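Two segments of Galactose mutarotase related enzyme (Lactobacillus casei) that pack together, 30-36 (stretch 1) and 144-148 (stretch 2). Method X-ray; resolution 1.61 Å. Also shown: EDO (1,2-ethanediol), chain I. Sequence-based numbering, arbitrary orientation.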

# COMPACT_ATOMS: atom_id res chain seq x y z
N ASN A 30 24.28 6.58 1.84
CA ASN A 30 23.33 6.85 2.90
C ASN A 30 22.00 7.49 2.45
O ASN A 30 21.33 8.19 3.23
N TYR A 31 21.58 7.20 1.24
CA TYR A 31 20.30 7.72 0.72
C TYR A 31 19.10 7.01 1.33
O TYR A 31 19.03 5.78 1.30
N GLU A 32 18.13 7.79 1.81
CA GLU A 32 16.88 7.28 2.35
C GLU A 32 15.76 7.26 1.29
O GLU A 32 15.35 8.33 0.80
N TYR A 33 15.28 6.06 0.98
CA TYR A 33 14.24 5.89 -0.03
C TYR A 33 12.86 6.23 0.49
O TYR A 33 12.01 6.67 -0.27
N VAL A 34 12.64 5.97 1.78
CA VAL A 34 11.31 6.05 2.43
C VAL A 34 11.11 7.35 3.23
O VAL A 34 12.01 7.81 3.94
N TRP A 35 9.95 7.96 3.05
CA TRP A 35 9.55 9.17 3.75
C TRP A 35 9.81 9.04 5.26
O TRP A 35 9.50 8.02 5.87
N THR A 36 10.40 10.10 5.81
CA THR A 36 10.81 10.15 7.22
C THR A 36 9.70 10.46 8.21
O THR A 36 9.95 10.46 9.40
N PRO A 144 3.58 2.64 0.97
CA PRO A 144 4.88 3.31 1.17
C PRO A 144 4.92 4.66 0.50
O PRO A 144 4.51 4.79 -0.64
N ALA A 145 5.47 5.64 1.19
CA ALA A 145 5.74 6.96 0.62
C ALA A 145 7.24 7.03 0.36
O ALA A 145 8.06 6.74 1.22
N PHE A 146 7.59 7.40 -0.86
CA PHE A 146 8.96 7.49 -1.33
C PHE A 146 9.41 8.92 -1.50
O PHE A 146 8.70 9.75 -2.08
N ASN A 147 10.59 9.20 -0.99
CA ASN A 147 11.18 10.55 -1.18
C ASN A 147 11.38 10.84 -2.68
O ASN A 147 11.78 9.93 -3.44
N VAL A 148 11.08 12.09 -3.07
CA VAL A 148 11.32 12.60 -4.43
C VAL A 148 11.89 14.01 -4.40
O VAL A 148 11.67 14.75 -3.45

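The two stretches, at least 110 residues apart in sequence wherever they touch, meet through a single backbone bridge between Val 34 and Phe 146, clamped at one end by the side chain of Asn 147, so the contact is mainly polar, with only a small apolar patch. At the bridge the CA atoms of Val 34 and Phe 146 lie 4.7 Å apart. Two backbone hydrogen bonds flank them: Asn 147 N donates to Tyr 33 O at 3.0 Å, and Trp 35 N donates to Ala 145 O at 2.9 Å, the latter almost straight at 176°. The same two carbonyls also receive CA-H...O contacts, Phe 146 CA to Tyr 33 O at 3.3 Å and Val 34 CA to Ala 145 O at 3.5 Å, as expected where backbones run this close.

Asn 147 is the one residue whose CA-to-CB bond points toward the other stretch, and it loses the most surface to the contact, 115 Å² of the 379 Å² buried on both sides together. Its chi1 is m (-65°) and chi2 is -56°, a setting that places the amide nitrogen between two backbone carbonyls of stretch 1. ND2 donates to Glu 32 O at 2.8 Å and, in a weak, more bent bond, to Val 34 O at 3.0 Å. The amide oxygen faces the other way, to the indole: Asn 147 OD1 lies 3.4 Å from Trp 35 CE3, at the ring edge and near its plane.

Trp 35 (chi1 t, chi2 -121°) leaves its backbone sideways, and the end of its side chain leads away. Its CB nevertheless meets Ala 145 CB at 3.6 Å, the apolar side-chain contact of the interface. Val 34 (chi1 t) and Phe 146 (chi1 m, chi2 -71°), the bridged pair, both point away overall, so the bridge is made by their backbones rather than by interlocking side chains; Tyr 33 O sits at the edge of the Phe 146 ring.

Glu 32 (chi1 t, chi2 p) folds back on its own stretch, where OE2 accepts a hydrogen bond from Val 34 N at 3.0 Å. This occupies the amide of the bridged valine while Glu 32 O serves Asn 147. Tyr 33 (chi1 m, chi2 -87°) starts sideways, but its end leads away, and its hydroxyl is bonded elsewhere in the structure.

Tyr 31 (chi1 t, chi2 81°) also starts sideways, yet its end comes nearer, bringing OH to 3.6 Å from Asn 147 O. A 1,2-ethanediol, probably from the crystallisation liquor, links these two groups: its O1 is hydrogen-bonded to Tyr 31 OH at 2.8 Å, and its O2 donates to Asn 147 O at 2.9 Å. The diol also approaches Tyr 33, with O1 3.6 Å from CD1 of that ring, and Val 148, with O2 3.8 Å from its CG1. Asn 30 lies out of reach of stretch 2.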

# COMPACT_ATOMS: atom_id res chain seq x y z
CB ASN A 30 23.99 7.74 3.95
CG ASN A 30 23.31 7.69 5.25
OD1 ASN A 30 22.91 6.61 5.74
ND2 ASN A 30 23.13 8.87 5.86
CB TYR A 31 20.26 7.63 -0.80
CG TYR A 31 18.93 8.06 -1.38
CD1 TYR A 31 18.65 9.39 -1.55
CD2 TYR A 31 17.99 7.14 -1.77
CE1 TYR A 31 17.44 9.81 -2.06
CE2 TYR A 31 16.80 7.54 -2.32
CZ TYR A 31 16.51 8.88 -2.44
OH TYR A 31 15.31 9.32 -2.96
CB GLU A 32 16.46 8.14 3.53
CG GLU A 32 15.13 7.81 4.19
CD GLU A 32 15.06 6.39 4.73
OE1 GLU A 32 15.78 6.13 5.72
OE2 GLU A 32 14.35 5.53 4.17
CB TYR A 33 14.18 4.45 -0.53
CG TYR A 33 15.36 4.01 -1.37
CD1 TYR A 33 15.38 4.23 -2.74
CD2 TYR A 33 16.40 3.35 -0.81
CE1 TYR A 33 16.44 3.79 -3.53
CE2 TYR A 33 17.48 2.94 -1.58
CZ TYR A 33 17.49 3.14 -2.92
OH TYR A 33 18.59 2.69 -3.63
CB VAL A 34 11.05 4.82 3.30
CG1 VAL A 34 9.72 4.94 4.09
CG2 VAL A 34 10.99 3.53 2.41
CB TRP A 35 8.07 9.47 3.49
CG TRP A 35 7.53 10.65 4.21
CD1 TRP A 35 6.48 10.67 5.11
CD2 TRP A 35 7.99 12.00 4.12
NE1 TRP A 35 6.26 11.94 5.55
CE2 TRP A 35 7.19 12.78 4.97
CE3 TRP A 35 9.00 12.62 3.40
CZ2 TRP A 35 7.36 14.16 5.10
CZ3 TRP A 35 9.18 14.00 3.53
CH2 TRP A 35 8.36 14.74 4.37
CB THR A 36 11.86 11.22 7.41
OG1 THR A 36 11.33 12.45 6.90
CG2 THR A 36 13.16 10.86 6.68
CB PRO A 144 5.86 2.36 0.49
CG PRO A 144 5.06 1.64 -0.53
CD PRO A 144 3.74 1.42 0.16
CB ALA A 145 5.35 8.03 1.60
CB PHE A 146 9.08 6.80 -2.68
CG PHE A 146 8.83 5.31 -2.60
CD1 PHE A 146 9.75 4.48 -1.98
CD2 PHE A 146 7.64 4.78 -3.06
CE1 PHE A 146 9.52 3.11 -1.88
CE2 PHE A 146 7.39 3.42 -2.94
CZ PHE A 146 8.32 2.58 -2.36
CB ASN A 147 12.50 10.65 -0.44
CG ASN A 147 12.32 10.54 1.05
OD1 ASN A 147 11.55 11.31 1.62
ND2 ASN A 147 12.97 9.56 1.67
CB VAL A 148 10.03 12.59 -5.31
CG1 VAL A 148 9.50 11.14 -5.46
CG2 VAL A 148 8.94 13.51 -4.73
C1 EDO I . 12.71 6.84 -4.38
O1 EDO I . 14.10 7.18 -4.32
C2 EDO I . 12.14 7.18 -5.74
O2 EDO I . 12.24 8.60 -5.98